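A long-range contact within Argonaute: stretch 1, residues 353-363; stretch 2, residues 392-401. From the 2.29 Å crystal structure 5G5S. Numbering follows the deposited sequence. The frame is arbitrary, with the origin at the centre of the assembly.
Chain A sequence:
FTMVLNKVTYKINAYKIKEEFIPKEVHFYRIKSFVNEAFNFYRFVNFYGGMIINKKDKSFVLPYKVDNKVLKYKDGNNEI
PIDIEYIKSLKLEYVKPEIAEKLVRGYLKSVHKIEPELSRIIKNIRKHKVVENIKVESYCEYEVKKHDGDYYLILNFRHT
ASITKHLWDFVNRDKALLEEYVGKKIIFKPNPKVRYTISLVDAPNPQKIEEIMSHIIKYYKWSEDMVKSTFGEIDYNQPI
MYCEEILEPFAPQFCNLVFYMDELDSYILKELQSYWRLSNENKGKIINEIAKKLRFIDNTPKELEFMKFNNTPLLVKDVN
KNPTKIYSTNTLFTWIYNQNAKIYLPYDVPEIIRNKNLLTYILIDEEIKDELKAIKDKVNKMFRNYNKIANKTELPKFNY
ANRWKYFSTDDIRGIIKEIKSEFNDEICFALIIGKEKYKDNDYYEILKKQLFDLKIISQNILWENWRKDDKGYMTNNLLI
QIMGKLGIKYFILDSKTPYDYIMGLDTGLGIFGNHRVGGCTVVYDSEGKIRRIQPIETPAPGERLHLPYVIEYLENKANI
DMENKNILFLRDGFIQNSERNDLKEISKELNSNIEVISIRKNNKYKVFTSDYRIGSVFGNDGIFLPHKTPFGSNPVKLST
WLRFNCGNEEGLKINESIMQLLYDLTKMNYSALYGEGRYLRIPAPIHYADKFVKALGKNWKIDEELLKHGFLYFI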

ATOM      1  N   ILE A 353      29.633   2.891  -1.294  1.00 96.05           N
ATOM      2  CA  ILE A 353      29.776   2.247  -2.611  1.00 95.05           C
ATOM      3  C   ILE A 353      30.343   3.164  -3.734  1.00100.38           C
ATOM      4  O   ILE A 353      30.390   2.744  -4.898  1.00 98.36           O
ATOM      5  CB  ILE A 353      28.503   1.463  -3.055  1.00 93.64           C
ATOM      6  CG1 ILE A 353      27.240   2.355  -3.103  1.00 90.71           C
ATOM      7  CG2 ILE A 353      28.287   0.201  -2.217  1.00 94.19           C
ATOM      8  CD1 ILE A 353      26.561   2.367  -4.432  1.00 94.55           C
ATOM      9  N   ARG A 354      30.806   4.390  -3.375  1.00 99.67           N
ATOM     10  CA  ARG A 354      31.372   5.375  -4.308  1.00101.93           C
ATOM     11  C   ARG A 354      32.632   4.828  -5.015  1.00109.54           C
ATOM     12  O   ARG A 354      33.618   4.507  -4.349  1.00112.11           O
ATOM     13  CB  ARG A 354      31.665   6.698  -3.577  1.00105.22           C
ATOM     14  CG  ARG A 354      31.857   7.894  -4.503  1.00119.21           C
ATOM     15  CD  ARG A 354      30.819   8.971  -4.255  1.00131.00           C
ATOM     16  NE  ARG A 354      31.151   9.810  -3.101  1.00143.59           N
ATOM     17  CZ  ARG A 354      30.406  10.823  -2.669  1.00158.68           C
ATOM     18  NH1 ARG A 354      29.273  11.135  -3.288  1.00144.75           N
ATOM     19  NH2 ARG A 354      30.788  11.531  -1.616  1.00147.98           N
ATOM     20  N   ASN A 355      32.568   4.717  -6.367  1.00105.79           N
ATOM     21  CA  ASN A 355      33.601   4.180  -7.272  1.00108.69           C
ATOM     22  C   ASN A 355      34.333   2.935  -6.757  1.00114.41           C
ATOM     23  O   ASN A 355      35.557   2.921  -6.629  1.00119.21           O
ATOM     24  CB  ASN A 355      34.508   5.254  -7.928  1.00112.59           C
ATOM     25  CG  ASN A 355      34.893   6.446  -7.073  1.00134.73           C
ATOM     26  OD1 ASN A 355      35.421   6.311  -5.964  1.00134.22           O
ATOM     27  ND2 ASN A 355      34.703   7.648  -7.608  1.00121.62           N
ATOM     28  N   LYS A 356      33.543   1.900  -6.425  1.00107.38           N
ATOM     29  CA  LYS A 356      34.017   0.624  -5.890  1.00108.59           C
ATOM     30  C   LYS A 356      33.692  -0.541  -6.819  1.00111.98           C
ATOM     31  O   LYS A 356      32.672  -0.520  -7.503  1.00107.39           O
ATOM     32  CB  LYS A 356      33.433   0.372  -4.489  1.00108.55           C
ATOM     33  CG  LYS A 356      34.085   1.224  -3.403  1.00125.21           C
ATOM     34  CD  LYS A 356      33.544   0.915  -2.020  1.00130.04           C
ATOM     35  CE  LYS A 356      34.074   1.866  -0.973  1.00138.57           C
ATOM     36  NZ  LYS A 356      35.435   1.490  -0.513  1.00152.83           N
ATOM     37  N   ASN A 357      34.573  -1.554  -6.850  1.00113.39           N
ATOM     38  CA  ASN A 357      34.387  -2.750  -7.663  1.00112.34           C
ATOM     39  C   ASN A 357      33.585  -3.741  -6.825  1.00112.90           C
ATOM     40  O   ASN A 357      34.139  -4.422  -5.961  1.00114.87           O
ATOM     41  CB  ASN A 357      35.748  -3.334  -8.093  1.00119.57           C
ATOM     42  CG  ASN A 357      35.943  -3.456  -9.588  1.00143.15           C
ATOM     43  OD1 ASN A 357      35.042  -3.854 -10.344  1.00132.40           O
ATOM     44  ND2 ASN A 357      37.151  -3.156 -10.044  1.00139.84           N
ATOM     45  N   LEU A 358      32.260  -3.765  -7.035  1.00105.05           N
ATOM     46  CA  LEU A 358      31.351  -4.635  -6.294  1.00101.87           C
ATOM     47  C   LEU A 358      31.456  -6.079  -6.759  1.00106.66           C
ATOM     48  O   LEU A 358      31.299  -6.358  -7.951  1.00105.59           O
ATOM     49  CB  LEU A 358      29.889  -4.146  -6.382  1.00 96.75           C
ATOM     50  CG  LEU A 358      29.544  -2.775  -5.770  1.00 99.60           C
ATOM     51  CD1 LEU A 358      28.145  -2.334  -6.178  1.00 94.28           C
ATOM     52  CD2 LEU A 358      29.662  -2.788  -4.248  1.00102.56           C
ATOM     53  N   LEU A 359      31.748  -6.990  -5.808  1.00105.37           N
ATOM     54  CA  LEU A 359      31.847  -8.438  -6.019  1.00106.70           C
ATOM     55  C   LEU A 359      30.437  -8.906  -6.416  1.00105.65           C
ATOM     56  O   LEU A 359      29.541  -8.981  -5.573  1.00101.58           O
ATOM     57  CB  LEU A 359      32.278  -9.100  -4.702  1.00109.50           C
ATOM     58  CG  LEU A 359      33.519  -9.964  -4.706  1.00120.62           C
ATOM     59  CD1 LEU A 359      34.767  -9.151  -4.337  1.00124.81           C
ATOM     60  CD2 LEU A 359      33.360 -11.116  -3.735  1.00125.41           C
ATOM     61  N   THR A 360      30.224  -9.124  -7.720  1.00101.45           N
ATOM     62  CA  THR A 360      28.916  -9.507  -8.260  1.00 96.78           C
ATOM     63  C   THR A 360      28.813 -11.015  -8.499  1.00100.85           C
ATOM     64  O   THR A 360      29.803 -11.663  -8.832  1.00103.55           O
ATOM     65  CB  THR A 360      28.577  -8.638  -9.490  1.00 99.41           C
ATOM     66  OG1 THR A 360      28.811  -7.270  -9.164  1.00 98.00           O
ATOM     67  CG2 THR A 360      27.138  -8.802  -9.964  1.00 92.70           C
ATOM     68  N   TYR A 361      27.608 -11.561  -8.315  1.00 94.44           N
ATOM     69  CA  TYR A 361      27.288 -12.966  -8.543  1.00 95.51           C
ATOM     70  C   TYR A 361      26.238 -13.058  -9.654  1.00 95.93           C
ATOM     71  O   TYR A 361      25.368 -12.191  -9.728  1.00 91.65           O
ATOM     72  CB  TYR A 361      26.729 -13.591  -7.255  1.00 96.57           C
ATOM     73  CG  TYR A 361      27.780 -13.896  -6.213  1.00102.77           C
ATOM     74  CD1 TYR A 361      28.195 -12.925  -5.305  1.00104.48           C
ATOM     75  CD2 TYR A 361      28.341 -15.165  -6.113  1.00107.87           C
ATOM     76  CE1 TYR A 361      29.172 -13.201  -4.347  1.00109.17           C
ATOM     77  CE2 TYR A 361      29.296 -15.460  -5.141  1.00112.75           C
ATOM     78  CZ  TYR A 361      29.707 -14.474  -4.257  1.00121.17           C
ATOM     79  OH  TYR A 361      30.656 -14.765  -3.304  1.00129.34           O
ATOM     80  N   ILE A 362      26.329 -14.074 -10.531  1.00 94.72           N
ATOM     81  CA  ILE A 362      25.319 -14.278 -11.579  1.00 92.98           C
ATOM     82  C   ILE A 362      24.649 -15.622 -11.323  1.00 96.70           C
ATOM     83  O   ILE A 362      25.237 -16.676 -11.570  1.00100.12           O
ATOM     84  CB  ILE A 362      25.784 -14.071 -13.060  1.00 97.77           C
ATOM     85  CG1 ILE A 362      26.679 -12.808 -13.263  1.00 98.05           C
ATOM     86  CG2 ILE A 362      24.583 -14.079 -14.025  1.00 96.87           C
ATOM     87  CD1 ILE A 362      26.056 -11.375 -12.921  1.00100.36           C
ATOM     88  N   LEU A 363      23.437 -15.569 -10.772  1.00 89.82           N
ATOM     89  CA  LEU A 363      22.647 -16.736 -10.392  1.00 90.40           C
ATOM     90  C   LEU A 363      21.621 -17.115 -11.461  1.00 95.00           C
ATOM     91  O   LEU A 363      20.652 -16.391 -11.683  1.00 91.68           O
ATOM     92  CB  LEU A 363      22.005 -16.512  -9.001  1.00 88.03           C
ATOM     93  CG  LEU A 363      23.005 -16.265  -7.854  1.00 93.18           C
ATOM     94  CD1 LEU A 363      22.356 -15.588  -6.697  1.00 90.42           C
ATOM     95  CD2 LEU A 363      23.677 -17.552  -7.400  1.00 99.99           C
ATOM     96  N   LYS A 392      35.976   5.830 -14.214  1.00120.83           N
ATOM     97  CA  LYS A 392      36.213   7.270 -14.384  1.00124.58           C
ATOM     98  C   LYS A 392      34.960   8.127 -14.075  1.00125.51           C
ATOM     99  O   LYS A 392      34.740   9.170 -14.696  1.00126.58           O
ATOM    100  CB  LYS A 392      36.901   7.617 -15.729  1.00132.14           C
ATOM    101  N   THR A 393      34.156   7.663 -13.087  1.00118.22           N
ATOM    102  CA  THR A 393      32.957   8.298 -12.518  1.00113.79           C
ATOM    103  C   THR A 393      32.686   7.743 -11.105  1.00114.22           C
ATOM    104  O   THR A 393      33.272   6.723 -10.728  1.00113.64           O
ATOM    105  CB  THR A 393      31.736   8.243 -13.468  1.00120.44           C
ATOM    106  OG1 THR A 393      30.824   9.278 -13.098  1.00122.33           O
ATOM    107  CG2 THR A 393      31.005   6.925 -13.415  1.00114.04           C
ATOM    108  N   GLU A 394      31.778   8.406 -10.349  1.00108.40           N
ATOM    109  CA  GLU A 394      31.373   8.033  -8.984  1.00105.95           C
ATOM    110  C   GLU A 394      30.669   6.667  -8.905  1.00104.76           C
ATOM    111  O   GLU A 394      30.726   6.021  -7.859  1.00103.32           O
ATOM    112  CB  GLU A 394      30.482   9.120  -8.352  1.00105.79           C
ATOM    113  CG  GLU A 394      31.217  10.396  -7.968  1.00123.46           C
ATOM    114  CD  GLU A 394      30.525  11.314  -6.971  1.00151.34           C
ATOM    115  OE1 GLU A 394      29.278  11.257  -6.850  1.00144.40           O
ATOM    116  OE2 GLU A 394      31.242  12.097  -6.307  1.00148.04           O
ATOM    117  N   LEU A 395      30.010   6.241 -10.005  1.00 99.01           N
ATOM    118  CA  LEU A 395      29.265   4.982 -10.114  1.00 95.03           C
ATOM    119  C   LEU A 395      30.106   3.741  -9.798  1.00101.26           C
ATOM    120  O   LEU A 395      31.241   3.635 -10.273  1.00105.15           O
ATOM    121  CB  LEU A 395      28.642   4.821 -11.511  1.00 93.45           C
ATOM    122  CG  LEU A 395      27.364   5.587 -11.813  1.00 94.91           C
ATOM    123  CD1 LEU A 395      27.141   5.677 -13.302  1.00 95.62           C
ATOM    124  CD2 LEU A 395      26.149   4.943 -11.148  1.00 91.76           C
ATOM    125  N   PRO A 396      29.555   2.770  -9.031  1.00 94.88           N
ATOM    126  CA  PRO A 396      30.328   1.547  -8.744  1.00 96.14           C
ATOM    127  C   PRO A 396      30.378   0.607  -9.947  1.00 99.25           C
ATOM    128  O   PRO A 396      29.535   0.704 -10.841  1.00 96.51           O
ATOM    129  CB  PRO A 396      29.563   0.911  -7.581  1.00 94.87           C
ATOM    130  CG  PRO A 396      28.146   1.383  -7.755  1.00 94.49           C
ATOM    131  CD  PRO A 396      28.213   2.734  -8.404  1.00 91.04           C
ATOM    132  N   LYS A 397      31.362  -0.302  -9.965  1.00 98.22           N
ATOM    133  CA  LYS A 397      31.519  -1.293 -11.023  1.00 98.04           C
ATOM    134  C   LYS A 397      31.033  -2.660 -10.539  1.00 98.29           C
ATOM    135  O   LYS A 397      30.967  -2.907  -9.335  1.00 96.65           O
ATOM    136  CB  LYS A 397      32.982  -1.362 -11.492  1.00105.81           C
ATOM    137  N   PHE A 398      30.669  -3.537 -11.476  1.00 93.78           N
ATOM    138  CA  PHE A 398      30.221  -4.885 -11.160  1.00 92.06           C
ATOM    139  C   PHE A 398      31.280  -5.893 -11.648  1.00100.44           C
ATOM    140  O   PHE A 398      31.587  -5.952 -12.848  1.00100.83           O
ATOM    141  CB  PHE A 398      28.824  -5.157 -11.751  1.00 89.85           C
ATOM    142  CG  PHE A 398      27.733  -4.271 -11.183  1.00 87.94           C
ATOM    143  CD1 PHE A 398      27.069  -4.619 -10.014  1.00 88.59           C
ATOM    144  CD2 PHE A 398      27.380  -3.084 -11.812  1.00 89.03           C
ATOM    145  CE1 PHE A 398      26.074  -3.794  -9.483  1.00 86.85           C
ATOM    146  CE2 PHE A 398      26.382  -2.261 -11.279  1.00 89.06           C
ATOM    147  CZ  PHE A 398      25.737  -2.623 -10.120  1.00 84.93           C
ATOM    148  N   ASN A 399      31.886  -6.626 -10.694  1.00 99.35           N
ATOM    149  CA  ASN A 399      32.908  -7.640 -10.970  1.00103.76           C
ATOM    150  C   ASN A 399      32.358  -9.031 -10.634  1.00107.20           C
ATOM    151  O   ASN A 399      32.364  -9.442  -9.468  1.00107.33           O
ATOM    152  CB  ASN A 399      34.211  -7.339 -10.223  1.00108.73           C
ATOM    153  CG  ASN A 399      35.301  -8.326 -10.541  1.00133.93           C
ATOM    154  OD1 ASN A 399      35.433  -9.369  -9.892  1.00126.03           O
ATOM    155  ND2 ASN A 399      36.058  -8.051 -11.589  1.00131.52           N
ATOM    156  N   TYR A 400      31.855  -9.732 -11.666  1.00102.80           N
ATOM    157  CA  TYR A 400      31.225 -11.051 -11.551  1.00101.83           C
ATOM    158  C   TYR A 400      32.096 -12.207 -12.068  1.00109.20           C
ATOM    159  O   TYR A 400      31.582 -13.308 -12.284  1.00108.42           O
ATOM    160  CB  TYR A 400      29.810 -11.049 -12.195  1.00 98.82           C
ATOM    161  CG  TYR A 400      29.816 -10.597 -13.639  1.00101.03           C
ATOM    162  CD1 TYR A 400      30.144 -11.480 -14.665  1.00105.65           C
ATOM    163  CD2 TYR A 400      29.557  -9.272 -13.977  1.00 99.72           C
ATOM    164  CE1 TYR A 400      30.218 -11.055 -15.989  1.00107.38           C
ATOM    165  CE2 TYR A 400      29.620  -8.838 -15.299  1.00101.69           C
ATOM    166  CZ  TYR A 400      29.947  -9.735 -16.303  1.00113.07           C
ATOM    167  OH  TYR A 400      30.016  -9.320 -17.613  1.00117.50           O
ATOM    168  N   ALA A 401      33.413 -11.959 -12.243  1.00110.19           N
ATOM    169  CA  ALA A 401      34.376 -12.954 -12.721  1.00115.30           C
ATOM    170  C   ALA A 401      34.352 -14.199 -11.840  1.00120.11           C
ATOM    171  O   ALA A 401      34.449 -14.090 -10.614  1.00118.81           O
ATOM    172  CB  ALA A 401      35.778 -12.361 -12.761  1.00120.63           C
TER

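Five backbone hydrogen bonds join the two stretches of Argonaute, and four of them form the ladder of a short parallel sheet. Lys397 N donates to Lys356 O (2.8 Å), and Lys397 O accepts from Leu358 N (2.8 Å), so Lys397 is held on both its peptide groups by the residues flanking Asn357. The pattern repeats two residues on: Asn399 N donates to Leu358 O (2.8 Å, nearly straight at 172°), and Thr360 N donates to Asn399 O (2.8 Å). This alternation, in which one residue bonds to two that flank its partner, is the signature of parallel pairing; Asn357, Leu358 and Leu359 lie beside Lys397, Phe398 and Asn399. The fifth bond, Asn355 N to Glu394 O (2.7 Å), ties the loops together ahead of the strands. Beyond the last rung, Tyr400 CA approaches Thr360 O at 3.1 Å in a CA-H...O contact.

A single salt bridge, Arg354 NH1 to Glu394 OE1, spans 3.6 Å and joins two partly exposed side chains. The CA-to-CB bond of Arg354 points away from the other stretch, but its long side chain brings the guanidinium back, with Glu394 OE2 over one face.

The side chains of Leu358 and Phe398 share one face of the sheet. Leu358 CD1 packs against Pro396 CB (3.8 Å) and, more loosely, Phe398 CE1 (4.2 Å), while Ile353 CD1 reaches Pro396 CG (3.8 Å), leaving the proline ring in contact with two aliphatic side chains. Thr360 OG1 donates to Leu358 O (2.9 Å) within its own stretch and meets the edge of the Phe398 ring at CD1 (3.3 Å). On the other face, Asn357 OD1 lies near Lys397 CB (3.4 Å) and Asn399 CB (3.6 Å). Farther along, Ile362 CG1 packs on Tyr400 CB (3.7 Å), extending the apolar contact past the paired residues.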